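Local coordinates for centrosomal protein 43 (Homo sapiens, PDB 2D68) that forms homodimers and is required for anchoring microtubules to centrosomes and for the formation of cilia, at residues E27-F32 with V70-L75. Numbering follows the deposited sequence.
Sequences EFLQFF and VGGPLL
Residues 27-31 form the last turn or so of helix 16-31, with Phe31 N hydrogen-bonded to Glu27 O (2.8 Å); Phe32 leaves helical geometry at phi/psi -98/17. Segment 70-75 runs as a loop through Gly71 (-86/2), extends at Gly72 (-140/167) and Pro73 (-67/158), then enters helix 74-80. The backbones come closest at Phe28 and Pro73, whose CA atoms are 5.4 Å apart. Glu27 (chi1 t, chi2 m) reaches the start of that second helix: Leu74 N donates to Glu27 OE1 at 2.8 Å and 168°, and a water that donates to Glu27 OE1 (2.7 Å) accepts from Leu75 N (3.0 Å), so one carboxylate oxygen serves two successive amides, one directly and one through water. Pro73 settles among three phenylalanines. Pro73 CD lies 4.0 Å from the Phe31 ring centroid, a CH-pi contact over the face, while Pro73 CG meets Phe28 CD1 at 4.0 Å and Phe32 CE2 at 3.8 Å. Phe31 (chi1 t) also lies along the loop, with Gly72 O over a face (3.4 Å from Phe31 CE1) and Gly71 O at the edge (3.4 Å from Phe31 CZ). Leu75 CD1 extends the apolar patch to Phe28 CB at 4.3 Å. This buried contact within the N-terminal dimerisation domain, which includes a LisH motif, ties helix 16-31 to the C-terminal helix. Arg54 salt-bridges Glu27 OE2 and hydrogen-bonds Gly72 O; Leu74 packs on helix 54-61, while Phe12 of the second subunit meets Phe32 and Pro73 and Val21 of that subunit packs on Phe28 and Leu75, bringing the contact up to the dimer interface.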
loop_
_atom_site.group_PDB
_atom_site.type_symbol
_atom_site.label_atom_id
_atom_site.label_comp_id
_atom_site.label_asym_id
_atom_site.label_seq_id
_atom_site.Cartn_x
_atom_site.Cartn_y
_atom_site.Cartn_z
ATOM N N GLU B 27 2.529 -6.507 -1.308
ATOM C CA GLU B 27 3.668 -6.929 -0.493
ATOM C C GLU B 27 3.414 -6.640 0.979
ATOM O O GLU B 27 3.805 -7.419 1.828
ATOM C CB GLU B 27 4.981 -6.289 -0.966
ATOM C CG GLU B 27 6.245 -7.002 -0.391
ATOM C CD GLU B 27 6.712 -6.469 0.968
ATOM O OE1 GLU B 27 6.496 -5.280 1.268
ATOM O OE2 GLU B 27 7.317 -7.247 1.728
ATOM N N PHE B 28 2.759 -5.522 1.273
ATOM C CA PHE B 28 2.373 -5.228 2.637
ATOM C C PHE B 28 1.447 -6.332 3.186
ATOM O O PHE B 28 1.647 -6.821 4.298
ATOM C CB PHE B 28 1.695 -3.849 2.706
ATOM C CG PHE B 28 1.050 -3.574 4.026
ATOM C CD1 PHE B 28 1.742 -2.930 5.038
ATOM C CD2 PHE B 28 -0.276 -3.949 4.266
ATOM C CE1 PHE B 28 1.133 -2.704 6.275
ATOM C CE2 PHE B 28 -0.878 -3.712 5.495
ATOM C CZ PHE B 28 -0.168 -3.088 6.496
ATOM N N LEU B 29 0.456 -6.731 2.393
ATOM C CA LEU B 29 -0.471 -7.786 2.822
ATOM C C LEU B 29 0.279 -9.085 3.063
ATOM O O LEU B 29 0.052 -9.780 4.071
ATOM C CB LEU B 29 -1.596 -7.980 1.789
ATOM C CG LEU B 29 -2.467 -6.759 1.504
ATOM C CD1 LEU B 29 -3.436 -7.109 0.340
ATOM C CD2 LEU B 29 -3.255 -6.330 2.734
ATOM N N GLN B 30 1.196 -9.423 2.163
ATOM C CA GLN B 30 1.983 -10.660 2.317
ATOM C C GLN B 30 2.911 -10.599 3.525
ATOM O O GLN B 30 3.012 -11.569 4.309
ATOM C CB GLN B 30 2.726 -10.983 1.023
ATOM C CG GLN B 30 1.730 -11.223 -0.116
ATOM C CD GLN B 30 2.280 -11.998 -1.289
ATOM O OE1 GLN B 30 2.442 -11.448 -2.374
ATOM N NE2 GLN B 30 2.523 -13.290 -1.093
ATOM N N PHE B 31 3.550 -9.445 3.712
ATOM C CA PHE B 31 4.469 -9.264 4.853
ATOM C C PHE B 31 3.825 -9.583 6.204
ATOM O O PHE B 31 4.467 -10.187 7.080
ATOM C CB PHE B 31 5.075 -7.848 4.875
ATOM C CG PHE B 31 6.194 -7.713 5.872
ATOM C CD1 PHE B 31 7.492 -8.108 5.526
ATOM C CD2 PHE B 31 5.941 -7.293 7.180
ATOM C CE1 PHE B 31 8.522 -8.023 6.468
ATOM C CE2 PHE B 31 6.968 -7.197 8.123
ATOM C CZ PHE B 31 8.260 -7.578 7.757
ATOM N N PHE B 32 2.577 -9.155 6.379
ATOM C CA PHE B 32 1.872 -9.344 7.647
ATOM C C PHE B 32 0.933 -10.549 7.640
ATOM O O PHE B 32 0.071 -10.683 8.516
ATOM C CB PHE B 32 1.164 -8.062 8.069
ATOM C CG PHE B 32 2.106 -7.012 8.558
ATOM C CD1 PHE B 32 2.820 -7.212 9.740
ATOM C CD2 PHE B 32 2.318 -5.842 7.824
ATOM C CE1 PHE B 32 3.729 -6.269 10.195
ATOM C CE2 PHE B 32 3.224 -4.875 8.284
ATOM C CZ PHE B 32 3.911 -5.086 9.480
ATOM N N VAL B 70 14.773 -5.481 6.279
ATOM C CA VAL B 70 14.183 -6.837 6.217
ATOM C C VAL B 70 13.046 -7.068 7.207
ATOM O O VAL B 70 12.165 -7.930 6.972
ATOM C CB VAL B 70 15.245 -7.993 6.302
ATOM C CG1 VAL B 70 16.184 -7.927 5.123
ATOM C CG2 VAL B 70 15.998 -8.003 7.645
ATOM N N GLY B 71 13.063 -6.285 8.289
ATOM C CA GLY B 71 12.135 -6.444 9.407
ATOM C C GLY B 71 10.813 -5.726 9.240
ATOM O O GLY B 71 9.963 -5.758 10.134
ATOM N N GLY B 72 10.627 -5.078 8.090
ATOM C CA GLY B 72 9.368 -4.372 7.824
ATOM C C GLY B 72 8.923 -4.558 6.388
ATOM O O GLY B 72 9.701 -5.007 5.553
ATOM N N PRO B 73 7.663 -4.204 6.088
ATOM C CA PRO B 73 7.225 -4.258 4.694
ATOM C C PRO B 73 7.996 -3.194 3.914
ATOM O O PRO B 73 8.526 -2.245 4.508
ATOM C CB PRO B 73 5.726 -3.905 4.771
ATOM C CG PRO B 73 5.661 -3.004 6.004
ATOM C CD PRO B 73 6.636 -3.650 6.976
ATOM N N LEU B 74 8.089 -3.351 2.604
ATOM C CA LEU B 74 8.863 -2.400 1.830
ATOM C C LEU B 74 8.285 -0.976 1.928
ATOM O O LEU B 74 9.031 0.005 1.921
ATOM C CB LEU B 74 8.983 -2.882 0.382
ATOM C CG LEU B 74 10.220 -2.405 -0.347
ATOM C CD1 LEU B 74 11.486 -2.934 0.325
ATOM C CD2 LEU B 74 10.135 -2.891 -1.800
ATOM N N LEU B 75 6.959 -0.855 2.021
ATOM C CA LEU B 75 6.330 0.469 2.171
ATOM C C LEU B 75 6.807 1.197 3.416
ATOM O O LEU B 75 6.801 2.423 3.469
ATOM C CB LEU B 75 4.804 0.351 2.194
ATOM C CG LEU B 75 4.123 0.303 0.835
ATOM C CD1 LEU B 75 2.635 -0.011 0.971
ATOM C CD2 LEU B 75 4.330 1.627 0.066
HETATM O O HOH W 1 4.992 -2.983 1.293
#